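Long-range contact in teichoic acid biosynthesis protein F (Staphylococcus epidermidis, PDB 3L7I), which belongs to the teichoic acid biosynthesis proteins and carries a glycosyltransferase-like GT-B fold in its modelled C-terminal part: residues Thr621-Val626 / Phe639-Ile644. Residues are numbered along the deposited sequence; the frame is centred on the assembly and turned at random.
Sequences TDYSSV and FFAYDI. With SO4 (sulfate ion), chain G.
At the C-terminal ends of two inner strands of the second parallel sheet of this GT-B fold, neighbouring strands 618-621 and 637-640 end side by side, Thr621 paired with Phe639, and the loops that follow them meet beyond the sheet. Phe640 N donates to Thr621 O (3.0 Å), one of the bonds that make up this parallel bridge. On the sheet face that Thr621 and Phe639 share, Thr621 CG2 lies against the ring atom CE1 of Phe639, while Thr621 OG1, anti to its backbone N (chi1 -170°), is bound by Ala544 O. Asp622 makes few direct contacts across the pair, but a water donates to both its OD1 and Phe640 O. The next residue, Tyr623, spans the gap between the two loops: Asp622 CB sits over the centre of one face of its ring, and its hydroxyl end touches Ala641 CB. Arg548 forms salt bridges with both Asp622 and Asp643, probably easing the repulsion between these two carboxylates. Ahead of the turn that leads into the next helix, Ser624 OG accepts a capping bond from Val626 N, and a sulfate ion is held by Ser624 OG and Ser625 N. At the far end of the Tyr623 side chain, OH donates to Asp643 OD1 (2.8 Å), meeting the carboxylate on its syn side, 31° out of its plane.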
# COMPACT_ATOMS: atom_id res chain seq x y z
N THR A 621 -50.28 3.70 -33.22
CA THR A 621 -48.87 3.75 -32.89
C THR A 621 -48.08 4.17 -34.14
O THR A 621 -48.68 4.64 -35.12
CB THR A 621 -48.43 2.42 -32.33
OG1 THR A 621 -47.12 2.55 -31.80
CG2 THR A 621 -48.46 1.33 -33.40
N ASP A 622 -46.76 4.04 -34.12
CA ASP A 622 -45.97 4.30 -35.32
C ASP A 622 -44.85 3.30 -35.54
O ASP A 622 -45.00 2.41 -36.38
CB ASP A 622 -45.43 5.73 -35.35
CG ASP A 622 -44.89 6.17 -34.03
OD1 ASP A 622 -45.48 7.08 -33.44
OD2 ASP A 622 -43.87 5.60 -33.57
N TYR A 623 -43.74 3.44 -34.81
CA TYR A 623 -42.62 2.50 -34.89
C TYR A 623 -42.40 1.90 -33.52
O TYR A 623 -41.53 2.32 -32.78
CB TYR A 623 -41.34 3.23 -35.31
CG TYR A 623 -41.63 4.35 -36.24
CD1 TYR A 623 -41.43 5.67 -35.84
CD2 TYR A 623 -42.14 4.11 -37.52
CE1 TYR A 623 -41.73 6.72 -36.70
CE2 TYR A 623 -42.44 5.14 -38.38
CZ TYR A 623 -42.24 6.45 -37.98
OH TYR A 623 -42.53 7.49 -38.84
N SER A 624 -43.17 0.89 -33.16
CA SER A 624 -43.02 0.38 -31.82
C SER A 624 -43.27 -1.10 -31.78
O SER A 624 -44.15 -1.62 -32.46
CB SER A 624 -43.98 1.08 -30.87
OG SER A 624 -43.88 0.53 -29.57
N SER A 625 -42.48 -1.77 -30.96
CA SER A 625 -42.64 -3.18 -30.70
C SER A 625 -43.97 -3.51 -30.01
O SER A 625 -44.31 -4.68 -29.87
CB SER A 625 -41.46 -3.67 -29.85
OG SER A 625 -41.86 -4.73 -29.00
N VAL A 626 -44.71 -2.50 -29.55
CA VAL A 626 -46.03 -2.77 -28.99
C VAL A 626 -47.01 -3.33 -30.01
O VAL A 626 -47.91 -4.06 -29.65
CB VAL A 626 -46.72 -1.55 -28.31
CG1 VAL A 626 -46.02 -1.18 -27.02
CG2 VAL A 626 -46.85 -0.37 -29.28
N PHE A 639 -51.32 3.47 -37.97
CA PHE A 639 -49.91 3.82 -37.94
C PHE A 639 -49.71 5.22 -38.45
O PHE A 639 -49.62 5.46 -39.64
CB PHE A 639 -49.10 2.79 -38.71
CG PHE A 639 -49.25 1.42 -38.14
CD1 PHE A 639 -48.51 1.04 -37.02
CD2 PHE A 639 -50.21 0.56 -38.64
CE1 PHE A 639 -48.68 -0.21 -36.44
CE2 PHE A 639 -50.39 -0.70 -38.07
CZ PHE A 639 -49.62 -1.08 -36.97
N PHE A 640 -49.66 6.15 -37.51
CA PHE A 640 -49.59 7.56 -37.81
C PHE A 640 -48.13 8.00 -37.98
O PHE A 640 -47.57 8.73 -37.16
CB PHE A 640 -50.28 8.28 -36.66
CG PHE A 640 -50.27 9.75 -36.78
CD1 PHE A 640 -50.06 10.53 -35.66
CD2 PHE A 640 -50.51 10.36 -37.99
CE1 PHE A 640 -50.07 11.92 -35.75
CE2 PHE A 640 -50.53 11.75 -38.09
CZ PHE A 640 -50.30 12.53 -36.97
N ALA A 641 -47.51 7.54 -39.05
CA ALA A 641 -46.13 7.90 -39.37
C ALA A 641 -46.04 9.29 -40.01
O ALA A 641 -45.86 9.42 -41.21
CB ALA A 641 -45.50 6.86 -40.28
N TYR A 642 -46.15 10.34 -39.20
CA TYR A 642 -46.14 11.69 -39.73
C TYR A 642 -44.75 12.12 -40.15
O TYR A 642 -44.60 12.91 -41.08
CB TYR A 642 -46.76 12.68 -38.74
CG TYR A 642 -46.13 12.69 -37.37
CD1 TYR A 642 -46.68 11.94 -36.33
CD2 TYR A 642 -45.02 13.47 -37.10
CE1 TYR A 642 -46.12 11.95 -35.06
CE2 TYR A 642 -44.45 13.49 -35.84
CZ TYR A 642 -45.00 12.73 -34.82
OH TYR A 642 -44.43 12.76 -33.56
N ASP A 643 -43.74 11.60 -39.48
CA ASP A 643 -42.36 11.94 -39.82
C ASP A 643 -41.70 10.87 -40.67
O ASP A 643 -40.49 10.88 -40.85
CB ASP A 643 -41.53 12.22 -38.57
CG ASP A 643 -41.60 11.09 -37.56
OD1 ASP A 643 -42.31 10.09 -37.81
OD2 ASP A 643 -40.93 11.20 -36.51
N ILE A 644 -42.51 9.96 -41.20
CA ILE A 644 -42.02 8.83 -41.95
C ILE A 644 -40.99 9.16 -43.04
O ILE A 644 -40.26 8.28 -43.48
CB ILE A 644 -43.18 8.07 -42.58
CG1 ILE A 644 -42.71 6.68 -43.04
CG2 ILE A 644 -43.77 8.88 -43.71
CD1 ILE A 644 -43.84 5.78 -43.44
S SO4 G . -39.68 0.22 -29.40
O1 SO4 G . -39.85 1.45 -28.62
O2 SO4 G . -39.38 0.56 -30.79
O3 SO4 G . -38.58 -0.58 -28.85
O4 SO4 G . -40.92 -0.56 -29.33
O HOH W 1 -47.71 8.71 -33.95